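Local coordinates for protein probable arylamine n-acetyl transferase (Mycobacterium abscessus, PDB 4GUZ) that probably transfers the acetyl group of acetyl coenzyme A to arylamine substrates, at residues A60-I63 against P64-Q67. Residues are numbered along the deposited sequence; the frame is centred on the assembly and turned at random.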
ATOM      1  N   ALA A  60      -5.114  -6.497 -12.652  1.00 23.51           N
ATOM      2  CA  ALA A  60      -3.974  -6.500 -13.583  1.00 23.18           C
ATOM      3  C   ALA A  60      -2.752  -5.891 -12.902  1.00 25.23           C
ATOM      4  O   ALA A  60      -2.864  -4.811 -12.316  1.00 23.86           O
ATOM      5  CB  ALA A  60      -4.311  -5.708 -14.840  1.00 23.68           C
ATOM      6  N   LEU A  61      -1.603  -6.589 -12.931  1.00 21.27           N
ATOM      7  CA  LEU A  61      -0.406  -6.070 -12.271  1.00 20.66           C
ATOM      8  C   LEU A  61       0.651  -5.607 -13.271  1.00 26.21           C
ATOM      9  O   LEU A  61       1.673  -5.051 -12.860  1.00 27.27           O
ATOM     10  CB  LEU A  61       0.185  -7.086 -11.277  1.00 20.40           C
ATOM     11  CG  LEU A  61      -0.700  -7.533 -10.113  1.00 25.29           C
ATOM     12  CD1 LEU A  61       0.036  -8.502  -9.248  1.00 25.71           C
ATOM     13  CD2 LEU A  61      -1.158  -6.335  -9.264  1.00 28.27           C
ATOM     14  N   ASP A  62       0.395  -5.765 -14.583  1.00 22.24           N
ATOM     15  CA  ASP A  62       1.371  -5.332 -15.589  1.00 21.12           C
ATOM     16  C   ASP A  62       1.465  -3.801 -15.601  1.00 24.32           C
ATOM     17  O   ASP A  62       0.441  -3.121 -15.472  1.00 24.99           O
ATOM     18  CB  ASP A  62       1.034  -5.915 -16.969  1.00 23.36           C
ATOM     19  CG  ASP A  62      -0.294  -5.465 -17.518  1.00 26.84           C
ATOM     20  OD1 ASP A  62      -1.311  -6.133 -17.224  1.00 30.90           O
ATOM     21  OD2 ASP A  62      -0.319  -4.447 -18.231  1.00 25.38           O
ATOM     22  N   ILE A  63       2.700  -3.263 -15.742  1.00 20.04           N
ATOM     23  CA  ILE A  63       3.002  -1.830 -15.657  1.00 21.71           C
ATOM     24  C   ILE A  63       2.110  -0.988 -16.594  1.00 28.64           C
ATOM     25  O   ILE A  63       1.550  -0.011 -16.083  1.00 26.88           O
ATOM     26  CB  ILE A  63       4.527  -1.520 -15.807  1.00 25.06           C
ATOM     27  CG1 ILE A  63       5.282  -1.885 -14.519  1.00 25.18           C
ATOM     28  CG2 ILE A  63       4.832  -0.065 -16.209  1.00 26.69           C
ATOM     29  CD1 ILE A  63       4.743  -1.194 -13.210  1.00 29.20           C
ATOM     30  N   PRO A  64       1.926  -1.307 -17.911  1.00 28.26           N
ATOM     31  CA  PRO A  64       1.029  -0.476 -18.740  1.00 27.34           C
ATOM     32  C   PRO A  64      -0.394  -0.372 -18.186  1.00 29.95           C
ATOM     33  O   PRO A  64      -0.946   0.732 -18.168  1.00 31.36           O
ATOM     34  CB  PRO A  64       1.046  -1.192 -20.103  1.00 29.48           C
ATOM     35  CG  PRO A  64       2.368  -1.891 -20.134  1.00 34.16           C
ATOM     36  CD  PRO A  64       2.517  -2.398 -18.719  1.00 29.85           C
ATOM     37  N   ALA A  65      -0.997  -1.487 -17.746  1.00 25.07           N
ATOM     38  CA  ALA A  65      -2.352  -1.448 -17.194  1.00 24.43           C
ATOM     39  C   ALA A  65      -2.400  -0.649 -15.870  1.00 26.90           C
ATOM     40  O   ALA A  65      -3.311   0.151 -15.677  1.00 26.94           O
ATOM     41  CB  ALA A  65      -2.886  -2.855 -16.974  1.00 25.20           C
ATOM     42  N   VAL A  66      -1.424  -0.870 -14.979  1.00 21.98           N
ATOM     43  CA  VAL A  66      -1.332  -0.201 -13.671  1.00 21.33           C
ATOM     44  C   VAL A  66      -1.142   1.314 -13.813  1.00 24.38           C
ATOM     45  O   VAL A  66      -1.913   2.058 -13.200  1.00 23.67           O
ATOM     46  CB  VAL A  66      -0.214  -0.846 -12.797  1.00 24.06           C
ATOM     47  CG1 VAL A  66       0.096  -0.012 -11.545  1.00 23.47           C
ATOM     48  CG2 VAL A  66      -0.606  -2.267 -12.407  1.00 23.68           C
ATOM     49  N   GLN A  67      -0.153   1.789 -14.615  1.00 21.85           N
ATOM     50  CA  GLN A  67       0.074   3.238 -14.735  1.00 22.25           C
ATOM     51  C   GLN A  67      -1.096   3.946 -15.436  1.00 26.99           C
ATOM     52  O   GLN A  67      -1.396   5.089 -15.092  1.00 26.63           O
ATOM     53  CB  GLN A  67       1.419   3.580 -15.406  1.00 23.52           C
ATOM     54  CG  GLN A  67       1.536   3.259 -16.896  1.00 32.38           C
ATOM     55  CD  GLN A  67       2.943   3.452 -17.389  1.00 42.38           C
ATOM     56  OE1 GLN A  67       3.788   4.068 -16.728  1.00 36.36           O
ATOM     57  NE2 GLN A  67       3.230   2.902 -18.554  1.00 35.97           N
TER
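Asp-62 and Ala-65 meet at the first turn of helix 63-72, an instructive case of an N-cap aspartate supplying an acceptor for a backbone N-H. Followed outward, Asp-62 begins with CB, 4.2 Å from Pro-64 CD. A chi1 of 62° sets CG between the backbone N and the carbonyl carbon, turning the carboxylate toward the N-H of Ala-65. CG and both oxygens rest against the Ala-65 methyl, OD1 3.6 Å and OD2 3.3 Å from its CB. Ala-65 CB also touches Ala-60 CB at 3.8 Å. The tip, OD2, accepts the capping bond from Ala-65 N at 3.1 Å, the donor standing 45° out of the carboxylate plane. Negative charge here would suit the helix dipole. Asp-62 O accepts a hydrogen bond from Val-66 N (3.0 Å) and Ile-63 O a nearly straight one (178°) from Gln-67 N (2.9 Å), the first i to i+4 bonds. Val-66 CG2 lies against the carbonyl oxygens of Ala-60, Leu-61 and, at 3.3 Å, Asp-62. The Gln-67 side chain crosses Ile-63 at about a right angle; NE2 hydrogen-bonds to Glu-12 O and OE1 to Gln-14 N. Ile-63 packs on helix 79-92, while Leu-61 reaches that helix and helix 198-210.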